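Local coordinates for 16 kDa beta-galactoside-binding lectin (Gallus gallus, PDB 1QMJ), which binds beta-galactosides as a homodimeric galectin and may take part in regulating differentiation, at residues S61-T66 with N108-E113; P46-H51 with A74-Q79; F29-G34 with V84-S89. One frame throughout, in Å; residues are numbered along the deposited sequence.

Following the chain from the N terminus, the first contact segment is 29-34, which opens the loop that contact 3 closes at 84-89. Contact 2 lies nested inside that loop, joining 46-51 to 74-79. Contact 1 starts at 61-66, inside both loops, and closes later at 108-113, so it crosses both of the others. Contact 3 packs the two sheets of the sandwich together near the centre of the chain. Contact 2 fastens the loop before strand 83-90 to the end of strand 39-47. Contact 1 joins strand 56-63 to the loop that leads from strand 103-107 to strand 117-122. Met112 packs on Gly34 where contacts 1 and 3 meet.

Contact 1: S61-T66 with N108-E113; sequences SKEDGT and NRLGME
A beta hairpin beside the predicted galactoside site meets a connecting loop here, through Ser61 and Lys62 on one side and Arg109 and Leu110 on the other. Residues Glu63 to Thr66 form a type I' turn at the hairpin tip. Asn108 to Gly111 form a type I turn, and its two middle residues make the contact. Arg109 stretches out from CG to NE and brings its guanidinium alongside Ser61. Arg109 NH1 donates a hydrogen bond to Ser61 OG at 2.9 Å. The angle at the hydrogen is 148°, and the oxygen lies tilted 19° from the guanidinium plane. With OG between its own backbone N and carbonyl carbon (chi1 52°), Ser61 presents the hydroxyl to Arg109. Leu110 adds packing: its CD1 lies 4.1 Å from Ser61 CB, and its CD2 lies against the backbone carbonyl, 3.6 Å from Lys62 O. Asn108 holds the loop in shape: its ND2 gives a hydrogen bond to Met112 O at 2.8 Å, on a lone pair, and its OD1 takes a weak one from Met112 N. Outside the segments, Arg109 NH2 bonds to Glu69 O, and NH1 makes a further, weak bond to Asn60 OD1. On the hairpin, Lys62 makes a cation-pi contact with Trp67. Trp67 and Glu69 both belong to the predicted galactoside site. The guanidinium of Arg109 thus bridges the Ser61 hydroxyl and the main-chain carbonyl of Glu69, consistent with tying the site to the 108-113 loop.

Contact 2: P46-H51 with A74-Q79; sequences PRFDCH and ADFPFQ
Phe76 is the first residue of 74-79 to meet 46-51, and its side chain reaches between Pro46 and Phe48. With CG anti to its backbone N (chi1 -165°), the ring lies with its edge against the face of Phe48. This is a T-shaped pair: the centroids are 5.0 Å apart and the planes stand at 84°. The closest atoms are Phe76 CE2 and Phe48 CE1 at 3.4 Å, and Phe76 CZ lies over the same ring, offset toward its rim. At another point of its edge, Phe76 CE1 is 3.7 Å from Arg47 N. The same CE1 touches Pro46 CB at 3.8 Å. Next in sequence, Phe78 turns its ring to Pro46. Pro46 CG sits over one face of that ring, and Pro46 CB lies 3.9 Å from Phe78 CD2. Phe78 CB also meets Phe48 CZ at 3.9 Å, while Phe78 O lies at the edge of the Phe48 ring. Last comes Gln79, which takes part through its backbone: its CA is 3.8 Å from Phe48 CE1, and its CB points away from 46-51. The polar end of Arg47 looks to other partners, a salt bridge to Asp53 and a long, weak ion pair with Glu70 of the predicted galactoside site. Phe48 and Phe78 both touch Ile22 of strand 16-22, in one sheet. Phe76, Phe78 and Pro46 all touch Val57 of strand 56-63, in the other. The aromatic cluster thus lies between the two sheets of the galectin beta sandwich, away from its centre, where 74-79 leads from one sheet to the other.

Contact 3: F29-G34 with V84-S89; sequences FSVNVG and VEICIS. With BME (beta-mercaptoethanol), chain C; BME (beta-mercaptoethanol), chain D.
Ile86 and Ile88 pack against Phe29, Val31 and Val33, while Cys87 between them carries a disulfide to a beta-mercaptoethanol molecule. Cys87 SG is 2.0 Å from S2 of that molecule (chain C), which probably came from the crystallisation liquor. Its O1 gives a hydrogen bond to Glu85 O. A second molecule (chain D) lies near Ser89 OG, but its S2 comes too close to Cys87 CB for an unbonded neighbour, so its placement and any bond to Ser89 are doubtful. The strand alternates, so the cysteine and its adduct lie on the face turned from the other segment. The two segments belong to different sheets of the galectin beta sandwich. Their axes pass 10.3 Å apart and run nearly the same way, at 22°, with side chains alone bridging the gap. With CG1 anti to the carbonyl carbon (chi1 -61°), Ile86 carries CD1 across to Phe29 CE2, tip to tip at 3.8 Å. The same CD1 approaches Val31 CG2. Ile88 runs alongside its valine partners, pointing the opposite way: its CD1 is 3.6 Å from Val31 CG1 and 4.1 Å from Val33 CG1. Val31 therefore offers one methyl to each isoleucine. Phe29 also stacks with Phe124 of strand 124-131, in the same sheet as 84-89.

Contact 1: S61-T66 with N108-E113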
ATOM      1  N   SER A  61      -7.914  -8.146 -19.019  1.00 23.55           N
ATOM      2  CA  SER A  61      -6.517  -8.447 -18.755  1.00 21.13           C
ATOM      3  C   SER A  61      -5.689  -7.585 -19.695  1.00 21.58           C
ATOM      4  O   SER A  61      -6.227  -6.924 -20.593  1.00 22.78           O
ATOM      5  CB  SER A  61      -6.228  -9.938 -18.988  1.00 20.86           C
ATOM      6  OG  SER A  61      -6.694 -10.341 -20.266  1.00 26.00           O
ATOM      7  N   LYS A  62      -4.414  -7.607 -19.468  1.00 21.15           N
ATOM      8  CA  LYS A  62      -3.458  -6.843 -20.263  1.00 22.16           C
ATOM      9  C   LYS A  62      -2.137  -7.579 -20.249  1.00 24.64           C
ATOM     10  O   LYS A  62      -1.649  -7.986 -19.190  1.00 24.92           O
ATOM     11  CB  LYS A  62      -3.297  -5.448 -19.655  1.00 20.28           C
ATOM     12  CG  LYS A  62      -2.689  -4.427 -20.617  1.00 21.33           C
ATOM     13  CD  LYS A  62      -2.540  -3.042 -19.984  1.00 19.53           C
ATOM     14  CE  LYS A  62      -2.350  -1.927 -21.010  1.00 22.12           C
ATOM     15  NZ  LYS A  62      -2.378  -0.586 -20.408  1.00 28.39           N
ATOM     16  N   GLU A  63      -1.585  -7.740 -21.420  1.00 26.16           N
ATOM     17  CA  GLU A  63      -0.314  -8.441 -21.579  1.00 27.84           C
ATOM     18  C   GLU A  63       0.548  -7.741 -22.610  1.00 26.11           C
ATOM     19  O   GLU A  63       0.146  -7.559 -23.766  1.00 26.01           O
ATOM     20  CB  GLU A  63      -0.571  -9.872 -22.038  1.00 33.87           C
ATOM     21  CG  GLU A  63       0.704 -10.707 -22.126  1.00 42.92           C
ATOM     22  CD  GLU A  63       0.454 -12.108 -22.681  1.00 49.92           C
ATOM     23  OE1 GLU A  63      -0.721 -12.434 -23.099  1.00 52.65           O
ATOM     24  OE2 GLU A  63       1.418 -12.961 -22.731  1.00 54.40           O
ATOM     25  N   ASP A  64       1.715  -7.366 -22.159  1.00 25.16           N
ATOM     26  CA  ASP A  64       2.684  -6.681 -22.999  1.00 27.75           C
ATOM     27  C   ASP A  64       2.085  -5.364 -23.507  1.00 26.79           C
ATOM     28  O   ASP A  64       2.292  -4.973 -24.662  1.00 27.93           O
ATOM     29  CB  ASP A  64       3.048  -7.571 -24.187  1.00 33.32           C
ATOM     30  CG  ASP A  64       4.408  -7.234 -24.799  1.00 40.78           C
ATOM     31  OD1 ASP A  64       5.306  -6.637 -24.091  1.00 43.52           O
ATOM     32  OD2 ASP A  64       4.657  -7.549 -26.025  1.00 41.91           O
ATOM     33  N   GLY A  65       1.351  -4.729 -22.607  1.00 23.62           N
ATOM     34  CA  GLY A  65       0.704  -3.422 -22.850  1.00 19.29           C
ATOM     35  C   GLY A  65      -0.529  -3.512 -23.775  1.00 17.29           C
ATOM     36  O   GLY A  65      -1.057  -2.491 -24.235  1.00 17.00           O
ATOM     37  N   THR A  66      -0.989  -4.719 -24.047  1.00 18.67           N
ATOM     38  CA  THR A  66      -2.173  -4.913 -24.920  1.00 21.49           C
ATOM     39  C   THR A  66      -3.366  -5.431 -24.111  1.00 21.47           C
ATOM     40  O   THR A  66      -3.252  -6.397 -23.347  1.00 23.06           O
ATOM     41  CB  THR A  66      -1.882  -5.931 -26.029  1.00 20.75           C
ATOM     42  OG1 THR A  66      -0.729  -5.544 -26.762  1.00 23.70           O
ATOM     43  CG2 THR A  66      -3.035  -6.062 -27.031  1.00 19.45           C
ATOM     44  N   ASN A 108      -8.154 -16.539 -15.100  1.00 29.87           N
ATOM     45  CA  ASN A 108      -6.744 -16.199 -14.993  1.00 31.63           C
ATOM     46  C   ASN A 108      -6.159 -16.541 -16.362  1.00 35.08           C
ATOM     47  O   ASN A 108      -5.535 -17.592 -16.552  1.00 37.41           O
ATOM     48  CB  ASN A 108      -6.083 -17.035 -13.884  1.00 31.84           C
ATOM     49  CG  ASN A 108      -4.630 -16.641 -13.620  1.00 30.66           C
ATOM     50  OD1 ASN A 108      -3.998 -15.945 -14.422  1.00 29.24           O
ATOM     51  ND2 ASN A 108      -4.096 -17.098 -12.492  1.00 27.62           N
ATOM     52  N   ARG A 109      -6.396 -15.652 -17.322  1.00 34.32           N
ATOM     53  CA  ARG A 109      -5.937 -15.839 -18.691  1.00 34.83           C
ATOM     54  C   ARG A 109      -4.420 -15.985 -18.807  1.00 36.95           C
ATOM     55  O   ARG A 109      -3.921 -16.841 -19.543  1.00 38.89           O
ATOM     56  CB  ARG A 109      -6.401 -14.670 -19.571  1.00 32.05           C
ATOM     57  CG  ARG A 109      -7.907 -14.480 -19.690  1.00 28.17           C
ATOM     58  CD  ARG A 109      -8.190 -13.265 -20.566  1.00 26.28           C
ATOM     59  NE  ARG A 109      -9.613 -13.024 -20.788  1.00 26.69           N
ATOM     60  CZ  ARG A 109     -10.124 -11.863 -21.202  1.00 25.69           C
ATOM     61  NH1 ARG A 109      -9.338 -10.822 -21.438  1.00 25.22           N
ATOM     62  NH2 ARG A 109     -11.429 -11.754 -21.414  1.00 26.85           N
ATOM     63  N   LEU A 110      -3.693 -15.142 -18.084  1.00 37.97           N
ATOM     64  CA  LEU A 110      -2.237 -15.145 -18.132  1.00 36.42           C
ATOM     65  C   LEU A 110      -1.563 -16.288 -17.377  1.00 37.44           C
ATOM     66  O   LEU A 110      -0.346 -16.445 -17.459  1.00 37.02           O
ATOM     67  CB  LEU A 110      -1.699 -13.792 -17.655  1.00 37.49           C
ATOM     68  CG  LEU A 110      -1.728 -12.602 -18.626  1.00 37.39           C
ATOM     69  CD1 LEU A 110      -3.052 -12.491 -19.341  1.00 40.37           C
ATOM     70  CD2 LEU A 110      -1.442 -11.324 -17.873  1.00 36.20           C
ATOM     71  N   GLY A 111      -2.348 -17.075 -16.642  1.00 38.50           N
ATOM     72  CA  GLY A 111      -1.790 -18.187 -15.885  1.00 40.74           C
ATOM     73  C   GLY A 111      -0.795 -17.732 -14.827  1.00 42.66           C
ATOM     74  O   GLY A 111       0.097 -18.480 -14.405  1.00 41.27           O
ATOM     75  N   MET A 112      -0.962 -16.491 -14.389  1.00 42.99           N
ATOM     76  CA  MET A 112      -0.097 -15.895 -13.386  1.00 43.71           C
ATOM     77  C   MET A 112      -0.253 -16.663 -12.066  1.00 43.96           C
ATOM     78  O   MET A 112      -1.349 -17.128 -11.741  1.00 43.04           O
ATOM     79  CB  MET A 112      -0.483 -14.427 -13.217  1.00 41.38           C
ATOM     80  CG  MET A 112       0.643 -13.515 -12.815  1.00 41.13           C
ATOM     81  SD  MET A 112       0.111 -11.802 -12.886  1.00 41.73           S
ATOM     82  CE  MET A 112       0.042 -11.534 -14.624  1.00 37.10           C
ATOM     83  N   GLU A 113       0.846 -16.819 -11.328  1.00 46.26           N
ATOM     84  CA  GLU A 113       0.819 -17.541 -10.052  1.00 48.29           C
ATOM     85  C   GLU A 113       1.063 -16.700  -8.798  1.00 43.87           C
ATOM     86  O   GLU A 113       1.068 -17.225  -7.682  1.00 42.35           O
ATOM     87  CB  GLU A 113       1.766 -18.748 -10.078  1.00 55.63           C
ATOM     88  CG  GLU A 113       3.136 -18.489 -10.700  1.00 66.70           C
ATOM     89  CD  GLU A 113       3.243 -19.034 -12.117  1.00 72.21           C
ATOM     90  OE1 GLU A 113       3.209 -20.277 -12.278  1.00 75.91           O
ATOM     91  OE2 GLU A 113       3.359 -18.223 -13.066  1.00 76.23           O
TER

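Contact 2: P46-H51 with A74-Q79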
ATOM      1  N   PRO A  46     -15.297  -0.668 -12.563  1.00 20.34           N
ATOM      2  CA  PRO A  46     -16.701  -0.258 -12.493  1.00 21.31           C
ATOM      3  C   PRO A  46     -16.853   1.140 -13.129  1.00 23.70           C
ATOM      4  O   PRO A  46     -16.097   2.093 -12.741  1.00 22.10           O
ATOM      5  CB  PRO A  46     -16.996  -0.237 -11.008  1.00 17.52           C
ATOM      6  CG  PRO A  46     -15.716  -0.632 -10.271  1.00 19.40           C
ATOM      7  CD  PRO A  46     -14.634  -0.892 -11.275  1.00 16.99           C
ATOM      8  N   ARG A  47     -17.798   1.252 -14.067  1.00 24.71           N
ATOM      9  CA  ARG A  47     -18.069   2.523 -14.798  1.00 23.70           C
ATOM     10  C   ARG A  47     -19.488   3.032 -14.572  1.00 26.06           C
ATOM     11  O   ARG A  47     -20.470   2.369 -14.924  1.00 26.87           O
ATOM     12  CB  ARG A  47     -17.931   2.324 -16.299  1.00 24.90           C
ATOM     13  CG  ARG A  47     -16.610   1.714 -16.703  1.00 24.75           C
ATOM     14  CD  ARG A  47     -16.425   1.689 -18.207  1.00 28.48           C
ATOM     15  NE  ARG A  47     -15.215   0.992 -18.609  1.00 30.75           N
ATOM     16  CZ  ARG A  47     -14.687   1.072 -19.823  1.00 31.82           C
ATOM     17  NH1 ARG A  47     -15.264   1.824 -20.770  1.00 34.54           N
ATOM     18  NH2 ARG A  47     -13.573   0.432 -20.190  1.00 32.38           N
ATOM     19  N   PHE A  48     -19.570   4.209 -13.995  1.00 27.65           N
ATOM     20  CA  PHE A  48     -20.862   4.850 -13.728  1.00 29.18           C
ATOM     21  C   PHE A  48     -21.359   5.478 -15.029  1.00 29.71           C
ATOM     22  O   PHE A  48     -22.483   5.218 -15.474  1.00 29.75           O
ATOM     23  CB  PHE A  48     -20.687   5.900 -12.639  1.00 28.94           C
ATOM     24  CG  PHE A  48     -20.412   5.250 -11.286  1.00 24.97           C
ATOM     25  CD1 PHE A  48     -21.474   4.743 -10.530  1.00 23.93           C
ATOM     26  CD2 PHE A  48     -19.101   5.154 -10.809  1.00 25.52           C
ATOM     27  CE1 PHE A  48     -21.225   4.137  -9.295  1.00 28.34           C
ATOM     28  CE2 PHE A  48     -18.851   4.548  -9.573  1.00 27.21           C
ATOM     29  CZ  PHE A  48     -19.913   4.038  -8.816  1.00 28.88           C
ATOM     30  N   ASP A  49     -20.491   6.276 -15.586  1.00 29.66           N
ATOM     31  CA  ASP A  49     -20.719   6.969 -16.856  1.00 32.24           C
ATOM     32  C   ASP A  49     -19.365   7.336 -17.423  1.00 33.42           C
ATOM     33  O   ASP A  49     -18.888   8.465 -17.256  1.00 32.99           O
ATOM     34  CB  ASP A  49     -21.560   8.224 -16.646  1.00 34.79           C
ATOM     35  CG  ASP A  49     -22.220   8.709 -17.941  1.00 35.65           C
ATOM     36  OD1 ASP A  49     -21.688   8.421 -19.082  1.00 35.50           O
ATOM     37  OD2 ASP A  49     -23.306   9.402 -17.893  1.00 36.91           O
ATOM     38  N   CYS A  50     -18.794   6.350 -18.072  1.00 34.25           N
ATOM     39  CA  CYS A  50     -17.473   6.460 -18.670  1.00 34.39           C
ATOM     40  C   CYS A  50     -17.417   5.696 -19.996  1.00 33.61           C
ATOM     41  O   CYS A  50     -17.784   4.518 -20.069  1.00 31.06           O
ATOM     42  CB  CYS A  50     -16.449   5.858 -17.700  1.00 32.43           C
ATOM     43  SG  CYS A  50     -14.713   6.451 -17.985  1.00 44.77           S
ATOM     44  N   HIS A  51     -16.957   6.410 -21.000  1.00 37.47           N
ATOM     45  CA  HIS A  51     -16.786   5.881 -22.364  1.00 41.88           C
ATOM     46  C   HIS A  51     -18.075   5.247 -22.912  1.00 42.14           C
ATOM     47  O   HIS A  51     -18.050   4.164 -23.514  1.00 44.95           O
ATOM     48  CB  HIS A  51     -15.697   4.812 -22.370  1.00 45.08           C
ATOM     49  CG  HIS A  51     -14.342   5.352 -21.923  1.00 48.48           C
ATOM     50  ND1 HIS A  51     -13.902   6.620 -22.288  1.00 49.57           N
ATOM     51  CD2 HIS A  51     -13.356   4.812 -21.160  1.00 49.24           C
ATOM     52  CE1 HIS A  51     -12.707   6.808 -21.758  1.00 51.79           C
ATOM     53  NE2 HIS A  51     -12.367   5.739 -21.083  1.00 51.13           N
ATOM     54  N   ALA A  74     -23.039  -8.074 -15.605  1.00 23.80           N
ATOM     55  CA  ALA A  74     -24.452  -7.674 -15.500  1.00 24.90           C
ATOM     56  C   ALA A  74     -24.742  -6.889 -14.208  1.00 24.02           C
ATOM     57  O   ALA A  74     -25.490  -5.903 -14.212  1.00 26.40           O
ATOM     58  CB  ALA A  74     -25.347  -8.915 -15.508  1.00 21.65           C
ATOM     59  N   ASP A  75     -24.148  -7.335 -13.118  1.00 24.28           N
ATOM     60  CA  ASP A  75     -24.352  -6.704 -11.795  1.00 23.84           C
ATOM     61  C   ASP A  75     -23.434  -5.497 -11.592  1.00 23.97           C
ATOM     62  O   ASP A  75     -22.267  -5.500 -12.008  1.00 25.13           O
ATOM     63  CB  ASP A  75     -24.064  -7.709 -10.684  1.00 29.45           C
ATOM     64  CG  ASP A  75     -25.015  -8.902 -10.710  1.00 33.85           C
ATOM     65  OD1 ASP A  75     -26.228  -8.766 -10.294  1.00 37.52           O
ATOM     66  OD2 ASP A  75     -24.604 -10.041 -11.148  1.00 36.61           O
ATOM     67  N   PHE A  76     -24.010  -4.496 -10.946  1.00 24.09           N
ATOM     68  CA  PHE A  76     -23.322  -3.235 -10.619  1.00 26.07           C
ATOM     69  C   PHE A  76     -23.730  -2.791  -9.205  1.00 27.29           C
ATOM     70  O   PHE A  76     -24.504  -1.835  -9.040  1.00 28.60           O
ATOM     71  CB  PHE A  76     -23.702  -2.153 -11.630  1.00 23.33           C
ATOM     72  CG  PHE A  76     -22.773  -0.939 -11.573  1.00 20.48           C
ATOM     73  CD1 PHE A  76     -21.471  -1.025 -12.084  1.00 15.97           C
ATOM     74  CD2 PHE A  76     -23.225   0.257 -11.008  1.00 19.64           C
ATOM     75  CE1 PHE A  76     -20.623   0.088 -12.030  1.00 20.81           C
ATOM     76  CE2 PHE A  76     -22.378   1.370 -10.953  1.00 21.32           C
ATOM     77  CZ  PHE A  76     -21.077   1.285 -11.463  1.00 18.81           C
ATOM     78  N   PRO A  77     -23.246  -3.499  -8.167  1.00 27.05           N
ATOM     79  CA  PRO A  77     -23.533  -3.180  -6.762  1.00 28.24           C
ATOM     80  C   PRO A  77     -22.885  -1.888  -6.269  1.00 29.76           C
ATOM     81  O   PRO A  77     -22.602  -1.773  -5.038  1.00 34.34           O
ATOM     82  CB  PRO A  77     -22.887  -4.291  -5.980  1.00 25.57           C
ATOM     83  CG  PRO A  77     -22.181  -5.206  -6.971  1.00 24.24           C
ATOM     84  CD  PRO A  77     -22.381  -4.672  -8.355  1.00 27.52           C
ATOM     85  N   PHE A  78     -22.633  -0.923  -7.133  1.00 29.07           N
ATOM     86  CA  PHE A  78     -21.957   0.325  -6.675  1.00 29.81           C
ATOM     87  C   PHE A  78     -22.791   1.589  -6.921  1.00 33.82           C
ATOM     88  O   PHE A  78     -23.585   1.662  -7.863  1.00 33.47           O
ATOM     89  CB  PHE A  78     -20.623   0.517  -7.409  1.00 29.97           C
ATOM     90  CG  PHE A  78     -19.682  -0.694  -7.309  1.00 28.43           C
ATOM     91  CD1 PHE A  78     -18.948  -0.924  -6.136  1.00 25.49           C
ATOM     92  CD2 PHE A  78     -19.553  -1.570  -8.395  1.00 24.80           C
ATOM     93  CE1 PHE A  78     -18.087  -2.030  -6.052  1.00 25.72           C
ATOM     94  CE2 PHE A  78     -18.693  -2.673  -8.310  1.00 24.20           C
ATOM     95  CZ  PHE A  78     -17.960  -2.903  -7.139  1.00 24.95           C
ATOM     96  N   GLN A  79     -22.554   2.545  -6.036  1.00 37.33           N
ATOM     97  CA  GLN A  79     -23.199   3.867  -6.055  1.00 39.25           C
ATOM     98  C   GLN A  79     -22.168   4.913  -5.622  1.00 36.35           C
ATOM     99  O   GLN A  79     -21.304   4.645  -4.777  1.00 35.25           O
ATOM    100  CB  GLN A  79     -24.395   3.889  -5.095  1.00 44.96           C
ATOM    101  CG  GLN A  79     -25.532   2.961  -5.534  1.00 54.39           C
ATOM    102  CD  GLN A  79     -26.717   2.957  -4.562  1.00 59.90           C
ATOM    103  OE1 GLN A  79     -26.523   3.086  -3.354  1.00 63.23           O
ATOM    104  NE2 GLN A  79     -27.946   2.812  -5.022  1.00 62.66           N
TER

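Contact 3: F29-G34 with V84-S89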
ATOM      1  N   PHE A  29     -13.879   4.010 -11.531  1.00 26.58           N
ATOM      2  CA  PHE A  29     -12.551   3.768 -10.963  1.00 25.24           C
ATOM      3  C   PHE A  29     -12.115   2.386 -11.401  1.00 24.45           C
ATOM      4  O   PHE A  29     -12.909   1.625 -11.973  1.00 23.11           O
ATOM      5  CB  PHE A  29     -12.579   3.867  -9.429  1.00 22.53           C
ATOM      6  CG  PHE A  29     -13.433   2.798  -8.757  1.00 20.42           C
ATOM      7  CD1 PHE A  29     -14.809   2.991  -8.629  1.00 16.83           C
ATOM      8  CD2 PHE A  29     -12.835   1.630  -8.269  1.00 19.72           C
ATOM      9  CE1 PHE A  29     -15.595   2.013  -8.012  1.00 15.53           C
ATOM     10  CE2 PHE A  29     -13.619   0.650  -7.652  1.00 16.77           C
ATOM     11  CZ  PHE A  29     -15.001   0.843  -7.523  1.00 17.01           C
ATOM     12  N   SER A  30     -10.870   2.089 -11.130  1.00 21.46           N
ATOM     13  CA  SER A  30     -10.290   0.800 -11.504  1.00 23.88           C
ATOM     14  C   SER A  30      -9.306   0.316 -10.442  1.00 23.09           C
ATOM     15  O   SER A  30      -8.700   1.122  -9.722  1.00 21.98           O
ATOM     16  CB  SER A  30      -9.549   0.936 -12.836  1.00 24.20           C
ATOM     17  OG  SER A  30     -10.457   1.317 -13.862  1.00 34.21           O
ATOM     18  N   VAL A  31      -9.198  -0.998 -10.399  1.00 20.85           N
ATOM     19  CA  VAL A  31      -8.308  -1.717  -9.473  1.00 20.87           C
ATOM     20  C   VAL A  31      -7.560  -2.799 -10.253  1.00 21.28           C
ATOM     21  O   VAL A  31      -8.117  -3.863 -10.564  1.00 22.17           O
ATOM     22  CB  VAL A  31      -9.130  -2.364  -8.359  1.00 21.89           C
ATOM     23  CG1 VAL A  31      -8.292  -3.261  -7.446  1.00 17.34           C
ATOM     24  CG2 VAL A  31      -9.799  -1.342  -7.439  1.00 23.40           C
ATOM     25  N   ASN A  32      -6.311  -2.492 -10.548  1.00 21.14           N
ATOM     26  CA  ASN A  32      -5.437  -3.384 -11.328  1.00 21.67           C
ATOM     27  C   ASN A  32      -4.418  -4.130 -10.458  1.00 21.78           C
ATOM     28  O   ASN A  32      -3.791  -3.537  -9.565  1.00 25.38           O
ATOM     29  CB  ASN A  32      -4.645  -2.574 -12.356  1.00 20.91           C
ATOM     30  CG  ASN A  32      -5.473  -1.480 -13.028  1.00 23.54           C
ATOM     31  OD1 ASN A  32      -6.558  -1.755 -13.533  1.00 24.96           O
ATOM     32  ND2 ASN A  32      -5.022  -0.239 -13.064  1.00 29.06           N
ATOM     33  N   VAL A  33      -4.314  -5.417 -10.788  1.00 22.35           N
ATOM     34  CA  VAL A  33      -3.381  -6.380 -10.158  1.00 23.28           C
ATOM     35  C   VAL A  33      -2.695  -7.184 -11.271  1.00 22.95           C
ATOM     36  O   VAL A  33      -3.313  -7.520 -12.290  1.00 22.14           O
ATOM     37  CB  VAL A  33      -4.123  -7.359  -9.229  1.00 23.64           C
ATOM     38  CG1 VAL A  33      -4.730  -6.688  -7.997  1.00 21.66           C
ATOM     39  CG2 VAL A  33      -5.285  -8.084  -9.914  1.00 22.29           C
ATOM     40  N   GLY A  34      -1.425  -7.482 -11.064  1.00 21.47           N
ATOM     41  CA  GLY A  34      -0.639  -8.252 -12.049  1.00 23.87           C
ATOM     42  C   GLY A  34       0.848  -8.263 -11.681  1.00 24.83           C
ATOM     43  O   GLY A  34       1.211  -8.328 -10.499  1.00 24.93           O
ATOM     44  N   VAL A  84     -16.858   1.363   0.154  1.00 37.43           N
ATOM     45  CA  VAL A  84     -16.798  -0.082  -0.078  1.00 32.59           C
ATOM     46  C   VAL A  84     -15.400  -0.654   0.143  1.00 30.39           C
ATOM     47  O   VAL A  84     -14.396   0.081   0.089  1.00 30.28           O
ATOM     48  CB  VAL A  84     -17.201  -0.386  -1.526  1.00 30.91           C
ATOM     49  CG1 VAL A  84     -16.223   0.189  -2.555  1.00 26.28           C
ATOM     50  CG2 VAL A  84     -17.281  -1.882  -1.825  1.00 29.67           C
ATOM     51  N   GLU A  85     -15.441  -1.963   0.382  1.00 29.52           N
ATOM     52  CA  GLU A  85     -14.266  -2.821   0.596  1.00 30.37           C
ATOM     53  C   GLU A  85     -14.265  -3.896  -0.490  1.00 29.30           C
ATOM     54  O   GLU A  85     -15.229  -4.666  -0.628  1.00 30.16           O
ATOM     55  CB  GLU A  85     -14.317  -3.496   1.977  1.00 33.27           C
ATOM     56  CG  GLU A  85     -13.087  -4.381   2.244  1.00 42.45           C
ATOM     57  CD  GLU A  85     -13.013  -4.918   3.678  1.00 46.59           C
ATOM     58  OE1 GLU A  85     -14.064  -5.414   4.238  1.00 51.59           O
ATOM     59  OE2 GLU A  85     -11.898  -4.876   4.329  1.00 49.10           O
ATOM     60  N   ILE A  86     -13.189  -3.917  -1.234  1.00 27.67           N
ATOM     61  CA  ILE A  86     -13.011  -4.861  -2.340  1.00 26.20           C
ATOM     62  C   ILE A  86     -11.960  -5.912  -1.967  1.00 28.42           C
ATOM     63  O   ILE A  86     -10.812  -5.585  -1.649  1.00 28.10           O
ATOM     64  CB  ILE A  86     -12.564  -4.083  -3.579  1.00 26.42           C
ATOM     65  CG1 ILE A  86     -13.596  -3.034  -4.014  1.00 24.63           C
ATOM     66  CG2 ILE A  86     -12.331  -4.976  -4.797  1.00 26.22           C
ATOM     67  CD1 ILE A  86     -12.992  -1.899  -4.845  1.00 30.71           C
ATOM     68  N   CYS A  87     -12.391  -7.161  -2.015  1.00 28.43           N
ATOM     69  CA  CYS A  87     -11.531  -8.312  -1.685  1.00 28.94           C
ATOM     70  C   CYS A  87     -11.174  -9.077  -2.957  1.00 27.05           C
ATOM     71  O   CYS A  87     -12.055  -9.468  -3.739  1.00 25.34           O
ATOM     72  CB  CYS A  87     -12.257  -9.242  -0.719  1.00 31.39           C
ATOM     73  SG  CYS A  87     -12.572  -8.451   0.933  1.00 42.27           S
ATOM     74  N   ILE A  88      -9.879  -9.271  -3.120  1.00 26.27           N
ATOM     75  CA  ILE A  88      -9.326  -9.960  -4.285  1.00 24.97           C
ATOM     76  C   ILE A  88      -8.455 -11.153  -3.879  1.00 26.63           C
ATOM     77  O   ILE A  88      -7.589 -11.046  -3.001  1.00 27.60           O
ATOM     78  CB  ILE A  88      -8.461  -8.988  -5.089  1.00 23.67           C
ATOM     79  CG1 ILE A  88      -9.266  -7.828  -5.681  1.00 23.33           C
ATOM     80  CG2 ILE A  88      -7.751  -9.654  -6.269  1.00 22.56           C
ATOM     81  CD1 ILE A  88      -8.389  -6.666  -6.150  1.00 24.33           C
ATOM     82  N   SER A  89      -8.734 -12.244  -4.551  1.00 26.35           N
ATOM     83  CA  SER A  89      -8.027 -13.520  -4.388  1.00 28.02           C
ATOM     84  C   SER A  89      -8.011 -14.198  -5.751  1.00 28.60           C
ATOM     85  O   SER A  89      -8.736 -13.799  -6.671  1.00 29.43           O
ATOM     86  CB  SER A  89      -8.735 -14.406  -3.353  1.00 26.13           C
ATOM     87  OG  SER A  89     -10.089 -14.608  -3.720  1.00 33.74           O
TER
HETATM   88  C1  BME C 500     -16.347  -8.022   0.667  1.00 59.26           C
HETATM   89  C2  BME C 500     -15.404  -8.115   1.868  1.00 54.15           C
HETATM   90  O1  BME C 500     -16.766  -6.686   0.511  1.00 63.14           O
HETATM   91  S2  BME C 500     -14.161  -9.414   1.631  1.00 53.57           S
HETATM   92  C1  BME D 503     -11.341 -14.075   0.467  1.00 71.94           C
HETATM   93  C2  BME D 503     -11.654 -12.566   0.518  1.00 67.42           C
HETATM   94  O1  BME D 503     -10.830 -14.417  -0.810  1.00 74.90           O
HETATM   95  S2  BME D 503     -10.377 -11.610  -0.355  1.00 62.44           S